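Local coordinates for protein phosphoserine phosphatase RsbX (Bacillus subtilis, PDB 3W43) that dephosphorylates RsbS, hydrolyses phosphoserine and is a negative regulator of sigma-B activity, at residues L38-A43 and F151-D156; D27-K32 and T192-Q197; Y15-E20 and T185-D190. All blocks are in the same frame, centred on the assembly; numbering follows the deposited sequence.

Contact 1 (L38-A43 and F151-D156); sequences LICAVA and FIIHTD. With MN (manganese (II) ion), chain B.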
# COMPACT_ATOMS: atom_id res chain seq x y z
N LEU A 38 7.28 -10.70 2.78
CA LEU A 38 6.02 -9.98 2.68
C LEU A 38 5.81 -9.58 1.23
O LEU A 38 6.75 -9.11 0.58
CB LEU A 38 6.04 -8.69 3.52
CG LEU A 38 4.75 -7.85 3.51
CD1 LEU A 38 3.70 -8.52 4.39
CD2 LEU A 38 5.01 -6.43 3.98
N ILE A 39 4.59 -9.74 0.74
CA ILE A 39 4.13 -9.02 -0.46
C ILE A 39 2.96 -8.17 -0.00
O ILE A 39 2.09 -8.66 0.70
CB ILE A 39 3.74 -9.99 -1.63
CG1 ILE A 39 3.15 -9.26 -2.83
CG2 ILE A 39 2.69 -11.01 -1.20
CD1 ILE A 39 4.12 -8.60 -3.70
N CYS A 40 2.94 -6.91 -0.42
CA CYS A 40 1.91 -5.97 -0.02
C CYS A 40 1.63 -5.03 -1.17
O CYS A 40 2.54 -4.36 -1.63
CB CYS A 40 2.43 -5.15 1.18
SG CYS A 40 1.23 -4.01 1.84
N ALA A 41 0.38 -4.97 -1.63
CA ALA A 41 -0.01 -4.06 -2.70
C ALA A 41 -1.28 -3.34 -2.34
O ALA A 41 -2.19 -3.94 -1.76
CB ALA A 41 -0.18 -4.80 -4.00
N VAL A 42 -1.35 -2.07 -2.70
CA VAL A 42 -2.56 -1.28 -2.51
C VAL A 42 -2.83 -0.57 -3.82
O VAL A 42 -1.91 0.03 -4.39
CB VAL A 42 -2.36 -0.25 -1.36
CG1 VAL A 42 -3.58 0.63 -1.21
CG2 VAL A 42 -2.06 -0.96 -0.04
N ALA A 43 -4.07 -0.63 -4.30
CA ALA A 43 -4.46 -0.03 -5.57
C ALA A 43 -5.73 0.78 -5.44
O ALA A 43 -6.65 0.40 -4.71
CB ALA A 43 -4.63 -1.11 -6.62
N PHE A 151 5.98 1.12 8.80
CA PHE A 151 5.58 1.76 7.56
C PHE A 151 4.07 1.86 7.44
O PHE A 151 3.32 1.15 8.12
CB PHE A 151 6.17 1.04 6.34
CG PHE A 151 5.62 -0.34 6.11
CD1 PHE A 151 4.43 -0.54 5.42
CD2 PHE A 151 6.29 -1.46 6.60
CE1 PHE A 151 3.91 -1.82 5.23
CE2 PHE A 151 5.78 -2.74 6.41
CZ PHE A 151 4.60 -2.92 5.72
N ILE A 152 3.65 2.74 6.54
CA ILE A 152 2.28 2.78 6.06
C ILE A 152 2.28 2.87 4.53
O ILE A 152 3.15 3.53 3.94
CB ILE A 152 1.49 3.97 6.70
CG1 ILE A 152 -0.01 3.87 6.41
CG2 ILE A 152 2.07 5.33 6.28
CD1 ILE A 152 -0.86 4.87 7.18
N ILE A 153 1.31 2.19 3.92
CA ILE A 153 0.96 2.45 2.53
C ILE A 153 -0.50 2.88 2.55
O ILE A 153 -1.33 2.21 3.16
CB ILE A 153 1.12 1.21 1.63
CG1 ILE A 153 2.58 0.74 1.59
CG2 ILE A 153 0.64 1.50 0.21
CD1 ILE A 153 2.78 -0.60 0.90
N HIS A 154 -0.84 3.97 1.87
CA HIS A 154 -2.22 4.45 1.92
C HIS A 154 -2.69 5.07 0.63
O HIS A 154 -1.91 5.74 -0.08
CB HIS A 154 -2.45 5.40 3.11
CG HIS A 154 -1.77 6.74 3.01
ND1 HIS A 154 -2.35 7.81 2.36
CD2 HIS A 154 -0.61 7.20 3.54
CE1 HIS A 154 -1.56 8.87 2.48
NE2 HIS A 154 -0.50 8.53 3.20
N THR A 155 -3.97 4.86 0.34
CA THR A 155 -4.58 5.58 -0.77
C THR A 155 -4.87 7.03 -0.42
O THR A 155 -4.78 7.45 0.75
CB THR A 155 -5.85 4.88 -1.29
OG1 THR A 155 -6.84 4.86 -0.25
CG2 THR A 155 -5.54 3.48 -1.76
N ASP A 156 -5.20 7.80 -1.45
CA ASP A 156 -5.41 9.23 -1.32
C ASP A 156 -6.68 9.61 -0.56
O ASP A 156 -6.91 10.77 -0.28
CB ASP A 156 -5.32 9.90 -2.70
CG ASP A 156 -6.36 9.39 -3.68
OD1 ASP A 156 -7.34 8.74 -3.25
OD2 ASP A 156 -6.20 9.65 -4.90
MN MN B . -8.89 7.63 -4.20
O HOH W 1 -8.62 9.08 -5.87
O HOH W 2 -10.74 7.08 -5.25
O HOH W 3 -9.06 6.08 -2.66
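Val42 carries both branches to the facing segment: with chi1 at 176°, CG1 lies anti to the backbone N and reaches CG2 of Thr155 at 3.5 Å, while CG2, beside that N, meets CG2 of Ile153 at 3.7 Å. In Ile153 CG1 stands anti to the carbonyl carbon (chi1 -62°) and carries CD1 to 3.9 Å from Cys40 SG, while CG2, anti to the backbone N, meets Val42. The Val42 and Ile153 side chains lie alongside, pointing opposite ways; those of Val42 and Thr155 are nearly perpendicular. At the N-terminal end of both segments, Leu38 CD2 approaches Phe151 CZ obliquely, at 3.9 Å. The methyl of Thr155 packs here, whereas its OG1 is bonded to Asp27 and to the backbone N of Thr192. Next in sequence, Asp156 OD1 binds manganese at 2.1 Å, and its OD2 accepts a bond from a water on the same metal. Asp44 and Asp189 also ligate this ion. The axes of strands 38-43 and 151-154 approach to 7.7 Å at 34°, and the side chains meet through carbon and sulfur atoms. This is the face-to-face packing of two antiparallel sheets in the PPM-type (PP2C) beta sandwich, with the metal site at the end of the strands.

Contact 2 (D27-K32 and T192-Q197); sequences DSFFMK and TYILGQ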
# COMPACT_ATOMS: atom_id res chain seq x y z
N ASP A 27 -10.94 0.95 -4.02
CA ASP A 27 -9.57 0.57 -3.65
C ASP A 27 -9.53 -0.94 -3.44
O ASP A 27 -10.53 -1.52 -2.98
CB ASP A 27 -9.16 1.17 -2.30
CG ASP A 27 -9.03 2.69 -2.27
OD1 ASP A 27 -9.09 3.39 -3.32
OD2 ASP A 27 -8.86 3.18 -1.13
N SER A 28 -8.38 -1.57 -3.71
CA SER A 28 -8.16 -2.97 -3.34
C SER A 28 -6.79 -3.12 -2.71
O SER A 28 -5.93 -2.26 -2.84
CB SER A 28 -8.22 -3.89 -4.57
OG SER A 28 -9.51 -3.89 -5.18
N PHE A 29 -6.58 -4.23 -2.02
CA PHE A 29 -5.27 -4.54 -1.49
C PHE A 29 -5.03 -6.04 -1.56
O PHE A 29 -5.97 -6.82 -1.63
CB PHE A 29 -5.12 -4.04 -0.05
CG PHE A 29 -6.07 -4.70 0.90
CD1 PHE A 29 -5.73 -5.87 1.56
CD2 PHE A 29 -7.34 -4.16 1.10
CE1 PHE A 29 -6.64 -6.50 2.42
CE2 PHE A 29 -8.25 -4.77 1.96
CZ PHE A 29 -7.91 -5.94 2.61
N PHE A 30 -3.76 -6.41 -1.55
CA PHE A 30 -3.36 -7.78 -1.34
C PHE A 30 -2.18 -7.82 -0.41
O PHE A 30 -1.23 -7.05 -0.59
CB PHE A 30 -2.97 -8.50 -2.64
CG PHE A 30 -2.59 -9.94 -2.40
CD1 PHE A 30 -3.59 -10.87 -2.16
CD2 PHE A 30 -1.26 -10.34 -2.32
CE1 PHE A 30 -3.29 -12.19 -1.88
CE2 PHE A 30 -0.94 -11.67 -2.04
CZ PHE A 30 -1.96 -12.59 -1.82
N MET A 31 -2.20 -8.72 0.56
CA MET A 31 -1.04 -8.88 1.42
C MET A 31 -0.87 -10.32 1.86
O MET A 31 -1.85 -11.01 2.18
CB MET A 31 -1.15 -7.95 2.63
CG MET A 31 0.09 -7.99 3.50
SD MET A 31 0.19 -6.63 4.67
CE MET A 31 -1.25 -6.94 5.65
N LYS A 32 0.38 -10.79 1.87
CA LYS A 32 0.70 -12.12 2.36
C LYS A 32 2.05 -12.03 3.04
O LYS A 32 3.02 -11.61 2.42
CB LYS A 32 0.76 -13.12 1.19
CG LYS A 32 1.12 -14.57 1.54
CD LYS A 32 1.20 -15.46 0.28
CE LYS A 32 2.47 -15.21 -0.55
NZ LYS A 32 2.56 -16.02 -1.82
N THR A 192 -7.99 3.45 2.20
CA THR A 192 -7.33 2.18 2.52
C THR A 192 -5.94 2.48 3.04
O THR A 192 -5.20 3.27 2.44
CB THR A 192 -7.19 1.31 1.25
OG1 THR A 192 -8.48 1.13 0.65
CG2 THR A 192 -6.63 -0.07 1.59
N TYR A 193 -5.55 1.82 4.12
CA TYR A 193 -4.15 1.85 4.52
C TYR A 193 -3.72 0.54 5.12
O TYR A 193 -4.53 -0.21 5.67
CB TYR A 193 -3.83 3.02 5.46
CG TYR A 193 -4.52 3.06 6.80
CD1 TYR A 193 -4.04 2.33 7.90
CD2 TYR A 193 -5.62 3.90 7.00
CE1 TYR A 193 -4.68 2.42 9.15
CE2 TYR A 193 -6.24 4.00 8.23
CZ TYR A 193 -5.78 3.26 9.29
OH TYR A 193 -6.43 3.39 10.50
N ILE A 194 -2.42 0.27 4.99
CA ILE A 194 -1.78 -0.87 5.63
C ILE A 194 -0.61 -0.35 6.45
O ILE A 194 0.26 0.35 5.93
CB ILE A 194 -1.30 -1.91 4.60
CG1 ILE A 194 -2.49 -2.38 3.75
CG2 ILE A 194 -0.60 -3.07 5.31
CD1 ILE A 194 -2.16 -3.47 2.74
N LEU A 195 -0.65 -0.67 7.74
CA LEU A 195 0.44 -0.38 8.67
C LEU A 195 1.21 -1.64 8.94
O LEU A 195 0.63 -2.72 9.10
CB LEU A 195 -0.14 0.10 10.00
CG LEU A 195 -0.63 1.55 10.01
CD1 LEU A 195 -1.61 1.75 11.17
CD2 LEU A 195 0.55 2.53 10.10
N GLY A 196 2.53 -1.52 9.00
CA GLY A 196 3.37 -2.63 9.38
C GLY A 196 4.44 -2.22 10.37
O GLY A 196 5.03 -1.15 10.27
N GLN A 197 4.70 -3.10 11.33
CA GLN A 197 5.80 -2.94 12.27
C GLN A 197 6.73 -4.13 12.11
O GLN A 197 6.33 -5.27 12.32
CB GLN A 197 5.25 -2.87 13.69
CG GLN A 197 6.28 -2.95 14.78
CD GLN A 197 7.21 -1.79 14.69
OE1 GLN A 197 6.81 -0.64 14.86
NE2 GLN A 197 8.47 -2.07 14.38
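Strands 27-32 and 192-197 run in nearly the same direction, their axes 23° apart and 8.2 Å at closest approach, a spacing that marks them as members of two different layers of the PPM-type beta sandwich. Strand 27-33 is an outermost strand of its sheet and pairs with 37-45; strand 191-198 lies inside the other sheet, between 10-17 and 150-154. The backbones come nearest at Asp27 and Thr192, whose CA atoms are 6.8 Å apart.

Alternate residues face the other layer: Asp27, Phe29 and Met31 from one strand, Thr192 and Ile194 from the other. Ile194 spans two of these partners. Its CG2 lies 3.7 Å from Met31 SD, and its CD1, at the end of the longer branch, reaches Phe29 CB at 4.1 Å. The Met31 chain is extended as far as SD and then bends (chi3 62°), which brings CE also to within 3.9 Å of Ile194 CG2. The methyl CG2 of Thr192 lies obliquely to the Phe29 ring, 4.2 Å from CD2. Val14 of strand 10-17 also touches Phe29 and Met31, while Cys40 and Val42 touch Ile194.

At the metal end the packing turns polar. Thr192 OG1 donates to Asp27 OD2 over 2.7 Å. The same hydroxyl has Gln16 NE2 as a further partner, and OD2 is also hydrogen-bonded to Thr155 OG1, so this oxygen is gripped by two hydroxyls in a buried setting. Such a grip would fix the rotation of a carboxylate whose nearest atom lies about 4 Å from a bound manganese. Asp27 OD2 receives the Thr192 bond on its anti lone pair, on the side away from OD1.

Contact 3 (Y15-E20 and T185-D190); sequences YQLNKE and TSRKDD. With MN (manganese (II) ion), chain B.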
# COMPACT_ATOMS: atom_id res chain seq x y z
N TYR A 15 -6.76 -1.27 7.17
CA TYR A 15 -8.00 -0.54 7.39
C TYR A 15 -8.58 -0.15 6.04
O TYR A 15 -7.85 0.31 5.17
CB TYR A 15 -7.75 0.73 8.23
CG TYR A 15 -9.01 1.57 8.43
CD1 TYR A 15 -9.43 2.50 7.47
CD2 TYR A 15 -9.82 1.41 9.56
CE1 TYR A 15 -10.60 3.25 7.62
CE2 TYR A 15 -10.98 2.18 9.74
CZ TYR A 15 -11.37 3.09 8.76
OH TYR A 15 -12.52 3.84 8.90
N GLN A 16 -9.89 -0.31 5.88
CA GLN A 16 -10.56 0.18 4.68
C GLN A 16 -11.97 0.66 4.95
O GLN A 16 -12.72 0.01 5.67
CB GLN A 16 -10.61 -0.90 3.60
CG GLN A 16 -11.06 -0.41 2.25
CD GLN A 16 -10.93 -1.48 1.20
OE1 GLN A 16 -11.73 -2.41 1.15
NE2 GLN A 16 -9.92 -1.36 0.35
N LEU A 17 -12.33 1.78 4.35
CA LEU A 17 -13.71 2.27 4.41
C LEU A 17 -14.10 2.84 3.06
O LEU A 17 -13.35 3.62 2.47
CB LEU A 17 -13.87 3.34 5.51
CG LEU A 17 -15.22 4.04 5.70
CD1 LEU A 17 -16.30 3.03 6.01
CD2 LEU A 17 -15.09 5.05 6.81
N ASN A 18 -15.29 2.46 2.59
CA ASN A 18 -15.78 2.94 1.32
C ASN A 18 -16.15 4.41 1.33
O ASN A 18 -16.59 4.96 2.34
CB ASN A 18 -17.04 2.17 0.92
CG ASN A 18 -16.78 0.70 0.66
OD1 ASN A 18 -15.65 0.24 0.70
ND2 ASN A 18 -17.85 -0.04 0.41
N LYS A 19 -16.03 5.04 0.16
CA LYS A 19 -16.63 6.33 -0.06
C LYS A 19 -18.11 6.29 0.32
O LYS A 19 -18.79 5.27 0.20
CB LYS A 19 -16.52 6.67 -1.54
CG LYS A 19 -17.00 8.05 -1.86
CD LYS A 19 -16.80 8.40 -3.30
CE LYS A 19 -17.22 9.83 -3.53
NZ LYS A 19 -16.80 10.26 -4.88
N GLU A 20 -18.60 7.44 0.79
CA GLU A 20 -20.00 7.63 1.13
C GLU A 20 -20.91 7.13 0.02
O GLU A 20 -20.70 7.43 -1.15
CB GLU A 20 -20.27 9.12 1.36
CG GLU A 20 -21.60 9.41 2.02
CD GLU A 20 -21.50 9.30 3.52
OE1 GLU A 20 -21.11 10.30 4.16
OE2 GLU A 20 -21.79 8.21 4.06
N THR A 185 -13.37 9.72 9.23
CA THR A 185 -14.78 9.92 9.58
C THR A 185 -15.59 10.69 8.54
O THR A 185 -16.76 10.98 8.77
CB THR A 185 -14.92 10.62 10.95
OG1 THR A 185 -14.26 11.88 10.91
CG2 THR A 185 -14.34 9.76 12.06
N SER A 186 -14.98 10.99 7.40
CA SER A 186 -15.63 11.83 6.42
C SER A 186 -16.18 11.07 5.21
O SER A 186 -17.16 11.50 4.61
CB SER A 186 -14.70 12.97 6.00
OG SER A 186 -14.35 13.76 7.13
N ARG A 187 -15.57 9.93 4.86
CA ARG A 187 -15.99 9.12 3.70
C ARG A 187 -16.06 9.90 2.39
O ARG A 187 -16.84 9.58 1.50
CB ARG A 187 -17.33 8.40 3.96
CG ARG A 187 -17.24 7.36 5.05
CD ARG A 187 -18.50 6.52 5.13
NE ARG A 187 -18.67 5.65 3.98
CZ ARG A 187 -19.75 4.90 3.75
NH1 ARG A 187 -20.77 4.91 4.60
NH2 ARG A 187 -19.81 4.12 2.68
N LYS A 188 -15.21 10.92 2.25
CA LYS A 188 -15.19 11.69 1.01
C LYS A 188 -14.68 10.87 -0.16
O LYS A 188 -15.04 11.12 -1.31
CB LYS A 188 -14.39 12.99 1.16
CG LYS A 188 -15.05 14.05 2.03
CD LYS A 188 -14.26 15.35 2.05
CE LYS A 188 -14.44 16.18 0.78
NZ LYS A 188 -15.83 16.73 0.64
N ASP A 189 -13.83 9.89 0.14
CA ASP A 189 -13.31 8.99 -0.88
C ASP A 189 -13.13 7.63 -0.22
O ASP A 189 -13.08 7.54 1.00
CB ASP A 189 -11.97 9.51 -1.41
CG ASP A 189 -11.46 8.75 -2.61
OD1 ASP A 189 -12.25 8.01 -3.25
OD2 ASP A 189 -10.25 8.90 -2.93
N ASP A 190 -12.98 6.59 -1.04
CA ASP A 190 -12.46 5.31 -0.56
C ASP A 190 -11.16 5.57 0.18
O ASP A 190 -10.32 6.37 -0.26
CB ASP A 190 -12.19 4.37 -1.73
CG ASP A 190 -13.45 3.95 -2.47
OD1 ASP A 190 -14.50 3.71 -1.83
OD2 ASP A 190 -13.39 3.83 -3.71
MN MN B . -8.89 7.63 -4.20
O HOH W 4 -13.76 6.44 3.22
O HOH W 5 -14.06 10.91 -4.07
O HOH W 6 -13.99 8.85 -5.67
O HOH W 7 -19.27 12.01 2.91
O HOH W 2 -10.74 7.08 -5.25
O HOH W 3 -9.06 6.08 -2.66
O HOH W 1 -8.62 9.08 -5.87
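Arg187 rests its CG against Leu17 CD2 at 3.6 Å, the two side chains nearly perpendicular, and passes along the backbone of residues 18-20. Its CB lies 3.5 Å from Glu20 N. Beyond CG, CD passes between Asn18 O and Glu20 OE2. A bend at chi3 (69°) then turns the guanidinium toward the backbone carbonyls. NE donates to Asn18 O over 2.7 Å at 160°, with the oxygen close to the guanidinium plane. NH2 adds two weak bonds, to that same oxygen and to Lys19 O, the latter approached obliquely. NH1 has Glu20 OE2 at 3.5 Å, well out of the guanidinium plane, so this salt bridge acts through charge alone. Glu20 OE2 lies over one face of the group and Leu17 CD1 over the opposite one.

Segment 185-190 is the loop leading into strand 191-198 of the PPM-type sandwich, and 15-20 is the end of the neighbouring strand 10-17 with the turn beyond it. Two main-chain N-H groups of 15-20 bind across. Glu20 N donates to Arg187 O, in the carbonyl plane and on a lone pair, and Lys19 N gives Asp190 OD1 a nearly straight bond of 2.8 Å (175°). The other oxygen of Asp190, OD2, is bound by Gly26 N, so both carboxylate oxygens are held by backbone N-H groups. Adjacent to it, Asp189 OD2 binds manganese at 2.2 Å, while OD1 accepts bonds from a water on that metal and from a second water. This second water also accepts from Lys19 NZ, whose extended chain runs beside Lys188 O.

Overall arrangement
Along the chain, contact 1 is nested within the loops closed by contacts 2 and 3, whereas contacts 2 and 3 interlock, their segments alternating. Contacts 1 and 2, with centres about 5 Å apart close to the centre of the molecule, both bridge the two sheets: 27-33 pairs with 37-45 in one, and 150-154 with 191-198 in the other. Contact 3 lies at the surface, its centre about 16 Å from that of contact 1 and 15 Å from that of contact 2, where the end of strand 10-17 meets the loop entering strand 191-198. Contacts 1 and 3 each supply an aspartate to one manganese ion, so the metal site of this phosphatase is assembled from sequence-distant segments at one end of the sandwich.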